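PDB 3TXY: isochorismatase family protein family from Burkholderia thailandensis, which is of unknown function but probably acts as a hydrolase of the isochorismatase type. Local coordinates for residues 171-174 / 175-179; 85-88 / 89-92. All coordinates share one frame; numbering follows the deposited sequence.

Contact 1 of 2, residues 171-174 / 175-179; sequences FALT and QIFPK
Leu173 and Phe177 meet one turn apart on helix 166-180, the crossover helix of a beta-alpha-beta unit joining strands 153-162 and 182-184, and here the helix widens into a pi-type turn. The inner side is tight. Leu173 CD2 comes to the edge of the Phe177 ring, 3.6 Å from Phe177 CD2, while Ala172 CB lies over one face, 4.2 Å from the ring centroid; the small methyl lets the ring lie close against it. Both Leu173 and Phe177 rest on Val183, so apolar residues suit this side. The backbone expands around Ala172 O, which takes a nearly straight bond (175°) from Phe177 N at 2.9 Å and only a weak one from Ile176 N. Pro178 suits the kink that follows, having no N-H to give to the preceding turn.

Towards the partner chain, the Phe171 ring is packed by aliphatic groups of its own helix. Phe171 holds its CG anti to the backbone N (chi1 -172°), which swings the ring forward beside the next turn. Gln175 CB sits over its centre, 3.9 Å from the centroid, in a CH-pi contact, and Phe171 CE1 touches Ile176 CG1 at 3.8 Å. The ring also stacks on Phe171 of the second subunit, whose Trp164 meets Gln175 OE1 (weakly) and Lys179 (cation-pi).

Thr174 is the exposed, looser part: its OG1 bonds mainly to Thr170 O, and Gln175 NE2 reaches it only weakly. The Lys179 chain, extended beyond CB, runs back along the preceding turn, and NZ donates to Gln175 O at 2.9 Å, in the carbonyl plane.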
loop_
_atom_site.group_PDB
_atom_site.type_symbol
_atom_site.label_atom_id
_atom_site.label_comp_id
_atom_site.label_asym_id
_atom_site.label_seq_id
_atom_site.Cartn_x
_atom_site.Cartn_y
_atom_site.Cartn_z
ATOM N N PHE A 171 -2.105 -13.749 -6.420
ATOM C CA PHE A 171 -1.878 -12.418 -6.965
ATOM C C PHE A 171 -0.837 -11.645 -6.151
ATOM O O PHE A 171 0.103 -11.116 -6.702
ATOM C CB PHE A 171 -3.168 -11.608 -7.040
ATOM C CG PHE A 171 -2.987 -10.327 -7.765
ATOM C CD1 PHE A 171 -2.644 -9.166 -7.085
ATOM C CD2 PHE A 171 -3.078 -10.296 -9.149
ATOM C CE1 PHE A 171 -2.439 -7.990 -7.785
ATOM C CE2 PHE A 171 -2.878 -9.117 -9.849
ATOM C CZ PHE A 171 -2.552 -7.967 -9.161
ATOM N N ALA A 172 -1.010 -11.582 -4.830
ATOM C CA ALA A 172 -0.052 -10.869 -3.982
ATOM C C ALA A 172 1.339 -11.509 -4.077
ATOM O O ALA A 172 2.331 -10.825 -4.258
ATOM C CB ALA A 172 -0.529 -10.859 -2.523
ATOM N N LEU A 173 1.417 -12.835 -3.963
ATOM C CA LEU A 173 2.717 -13.501 -3.894
ATOM C C LEU A 173 3.485 -13.502 -5.203
ATOM O O LEU A 173 4.713 -13.559 -5.196
ATOM C CB LEU A 173 2.575 -14.949 -3.391
ATOM C CG LEU A 173 2.127 -15.180 -1.948
ATOM C CD1 LEU A 173 2.198 -16.671 -1.624
ATOM C CD2 LEU A 173 2.940 -14.379 -0.947
ATOM N N THR A 174 2.770 -13.450 -6.325
ATOM C CA THR A 174 3.407 -13.522 -7.635
ATOM C C THR A 174 3.440 -12.180 -8.385
ATOM O O THR A 174 4.397 -11.931 -9.148
ATOM C CB THR A 174 2.748 -14.602 -8.517
ATOM O OG1 THR A 174 1.409 -14.200 -8.874
ATOM C CG2 THR A 174 2.720 -15.939 -7.783
ATOM N N GLN A 175 2.449 -11.316 -8.159
ATOM C CA GLN A 175 2.332 -10.077 -8.949
ATOM C C GLN A 175 2.818 -8.815 -8.212
ATOM O O GLN A 175 3.192 -7.849 -8.865
ATOM C CB GLN A 175 0.894 -9.850 -9.440
ATOM C CG GLN A 175 0.307 -10.975 -10.275
ATOM C CD GLN A 175 1.029 -11.197 -11.584
ATOM O OE1 GLN A 175 1.271 -10.256 -12.353
ATOM N NE2 GLN A 175 1.360 -12.454 -11.863
ATOM N N ILE A 176 2.795 -8.825 -6.880
ATOM C CA ILE A 176 3.152 -7.649 -6.091
ATOM C C ILE A 176 4.404 -7.842 -5.273
ATOM O O ILE A 176 5.330 -7.096 -5.408
ATOM C CB ILE A 176 2.032 -7.217 -5.111
ATOM C CG1 ILE A 176 0.697 -7.030 -5.841
ATOM C CG2 ILE A 176 2.447 -5.928 -4.400
ATOM C CD1 ILE A 176 0.706 -5.962 -6.923
ATOM N N PHE A 177 4.412 -8.822 -4.383
ATOM C CA PHE A 177 5.498 -8.947 -3.424
ATOM C C PHE A 177 6.889 -9.129 -4.055
ATOM O O PHE A 177 7.854 -8.574 -3.538
ATOM C CB PHE A 177 5.216 -10.059 -2.431
ATOM C CG PHE A 177 4.042 -9.793 -1.521
ATOM C CD1 PHE A 177 3.540 -8.509 -1.320
ATOM C CD2 PHE A 177 3.484 -10.842 -0.811
ATOM C CE1 PHE A 177 2.474 -8.301 -0.457
ATOM C CE2 PHE A 177 2.425 -10.638 0.042
ATOM C CZ PHE A 177 1.918 -9.369 0.230
ATOM N N PRO A 178 6.996 -9.907 -5.153
ATOM C CA PRO A 178 8.322 -10.041 -5.791
ATOM C C PRO A 178 8.909 -8.712 -6.270
ATOM O O PRO A 178 10.124 -8.620 -6.442
ATOM C CB PRO A 178 8.054 -10.984 -6.975
ATOM C CG PRO A 178 6.841 -11.744 -6.584
ATOM C CD PRO A 178 5.994 -10.746 -5.835
ATOM N N LYS A 179 8.068 -7.697 -6.479
ATOM C CA LYS A 179 8.529 -6.383 -6.912
ATOM C C LYS A 179 8.990 -5.445 -5.787
ATOM O O LYS A 179 9.688 -4.432 -6.064
ATOM C CB LYS A 179 7.454 -5.690 -7.742
ATOM C CG LYS A 179 7.036 -6.501 -8.952
ATOM C CD LYS A 179 5.771 -5.978 -9.575
ATOM C CE LYS A 179 5.512 -6.611 -10.943
ATOM N NZ LYS A 179 4.077 -6.666 -11.307
#

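Contact 2 of 2, residues 85-88 / 89-92; sequences DPEW and SAFA
Ser89 packs back against Trp88 and Pro86 at the close of a short, weakly bonded helical turn. Its side chain is brief but each atom has a neighbour. CB lies 4.0 Å from Trp88 CE3, beside the six-membered part of the indole, whose ring is approached obliquely by Ser89 N as well. From CB the chain turns to OG, placed between the backbone N and the carbonyl carbon (chi1 59°), and this brings the hydroxyl back over the turn. There OG forms a 2.7 Å hydrogen bond with a water, and the same water donates to Asp85 O at 2.7 Å, so a single solvent molecule joins the carbonyl of the capping residue to the hydroxyl of the last helical residue. Pro86 O is a longer neighbour of OG, at 3.5 Å. A small hydroxyl suits this buried place, where it can meet both backbone and water.

The turn lies in the long connection between strands 56-61 and 102-106 of the alpha/beta isochorismatase domain, and Asp85 is its N-cap. Asp85 OD1 accepts from Glu87 N at 2.9 Å, the donor standing above the carboxylate plane. Pro86 fits the first helical position because no N-H is needed from it there. Farther on the bonds are slack: Ser89 N and Ala90 N both reach Pro86 O only weakly, and Ala90 N divides itself between that oxygen and Glu87 O. On the exposed side, Glu87 bends at chi2 and its OE1 comes within 4.0 Å of Ala90 CB. The chain then leaves in extended form; Ser89 O accepts from His60 ND1, and the Phe91 ring meets the His60 ring.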
loop_
_atom_site.group_PDB
_atom_site.type_symbol
_atom_site.label_atom_id
_atom_site.label_comp_id
_atom_site.label_asym_id
_atom_site.label_seq_id
_atom_site.Cartn_x
_atom_site.Cartn_y
_atom_site.Cartn_z
ATOM N N ASP A 85 -15.102 -5.313 21.767
ATOM C CA ASP A 85 -14.810 -6.395 22.707
ATOM C C ASP A 85 -13.295 -6.456 22.918
ATOM O O ASP A 85 -12.549 -6.630 21.953
ATOM C CB ASP A 85 -15.301 -7.717 22.117
ATOM C CG ASP A 85 -15.217 -8.884 23.087
ATOM O OD1 ASP A 85 -14.447 -8.853 24.074
ATOM O OD2 ASP A 85 -15.941 -9.865 22.832
ATOM N N PRO A 86 -12.827 -6.329 24.173
ATOM C CA PRO A 86 -11.378 -6.433 24.369
ATOM C C PRO A 86 -10.775 -7.753 23.859
ATOM O O PRO A 86 -9.620 -7.782 23.459
ATOM C CB PRO A 86 -11.216 -6.304 25.893
ATOM C CG PRO A 86 -12.440 -5.563 26.327
ATOM C CD PRO A 86 -13.532 -6.092 25.449
ATOM N N GLU A 87 -11.558 -8.833 23.850
ATOM C CA GLU A 87 -11.050 -10.107 23.339
ATOM C C GLU A 87 -10.788 -10.099 21.831
ATOM O O GLU A 87 -9.921 -10.826 21.356
ATOM C CB GLU A 87 -11.980 -11.271 23.723
ATOM C CG GLU A 87 -11.877 -11.665 25.193
ATOM C CD GLU A 87 -10.436 -11.871 25.652
ATOM O OE1 GLU A 87 -9.760 -12.761 25.099
ATOM O OE2 GLU A 87 -9.971 -11.133 26.557
ATOM N N TRP A 88 -11.500 -9.249 21.093
ATOM C CA TRP A 88 -11.324 -9.169 19.660
ATOM C C TRP A 88 -9.896 -8.802 19.272
ATOM O O TRP A 88 -9.359 -9.337 18.295
ATOM C CB TRP A 88 -12.346 -8.200 19.067
ATOM C CG TRP A 88 -12.220 -8.092 17.572
ATOM C CD1 TRP A 88 -12.777 -8.918 16.601
ATOM C CD2 TRP A 88 -11.492 -7.061 16.821
ATOM N NE1 TRP A 88 -12.418 -8.499 15.343
ATOM C CE2 TRP A 88 -11.654 -7.394 15.404
ATOM C CE3 TRP A 88 -10.744 -5.938 17.171
ATOM C CZ2 TRP A 88 -11.097 -6.608 14.395
ATOM C CZ3 TRP A 88 -10.161 -5.175 16.159
ATOM C CH2 TRP A 88 -10.337 -5.498 14.802
ATOM N N SER A 89 -9.267 -7.923 20.051
ATOM C CA SER A 89 -7.899 -7.442 19.754
ATOM C C SER A 89 -6.785 -8.115 20.576
ATOM O O SER A 89 -5.589 -7.810 20.351
ATOM C CB SER A 89 -7.817 -5.922 19.943
ATOM O OG SER A 89 -8.166 -5.534 21.261
ATOM N N ALA A 90 -7.153 -9.017 21.496
ATOM C CA ALA A 90 -6.176 -9.796 22.278
ATOM C C ALA A 90 -5.436 -10.784 21.370
ATOM O O ALA A 90 -6.033 -11.372 20.481
ATOM C CB ALA A 90 -6.867 -10.561 23.424
ATOM N N PHE A 91 -4.143 -10.990 21.612
ATOM C CA PHE A 91 -3.374 -11.938 20.796
ATOM C C PHE A 91 -3.857 -13.367 21.015
ATOM O O PHE A 91 -4.276 -13.746 22.124
ATOM C CB PHE A 91 -1.874 -11.828 21.083
ATOM C CG PHE A 91 -1.272 -10.551 20.598
ATOM C CD1 PHE A 91 -1.118 -10.328 19.240
ATOM C CD2 PHE A 91 -0.870 -9.564 21.487
ATOM C CE1 PHE A 91 -0.577 -9.135 18.777
ATOM C CE2 PHE A 91 -0.304 -8.378 21.030
ATOM C CZ PHE A 91 -0.169 -8.166 19.672
ATOM N N ALA A 92 -3.818 -14.147 19.943
ATOM C CA ALA A 92 -4.116 -15.574 20.029
ATOM C C ALA A 92 -3.186 -16.208 21.071
ATOM O O ALA A 92 -1.972 -16.053 20.980
ATOM C CB ALA A 92 -3.895 -16.212 18.668
HETATM O O HOH W 1 -10.741 -4.739 21.190
#

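How the contacts relate
Contact 2 comes first along the chain and contact 1 much later. They lie on opposite sides of the chain's centre, each about 16 Å from it, with their own centres 30 Å apart and their nearest atoms about 19 Å apart, so they do not touch. Residues 85-92 lie in the connection between strands 56-61 and 102-106, close to His60 and the loop after strand 14-19, whereas residues 171-179 pack on strands 153-162 and 182-184 and on helix 136-149. Their surroundings differ too. Contact 1 faces the second subunit, whereas no other protein chain of the assembly reaches contact 2, which is held by parts of its own chain.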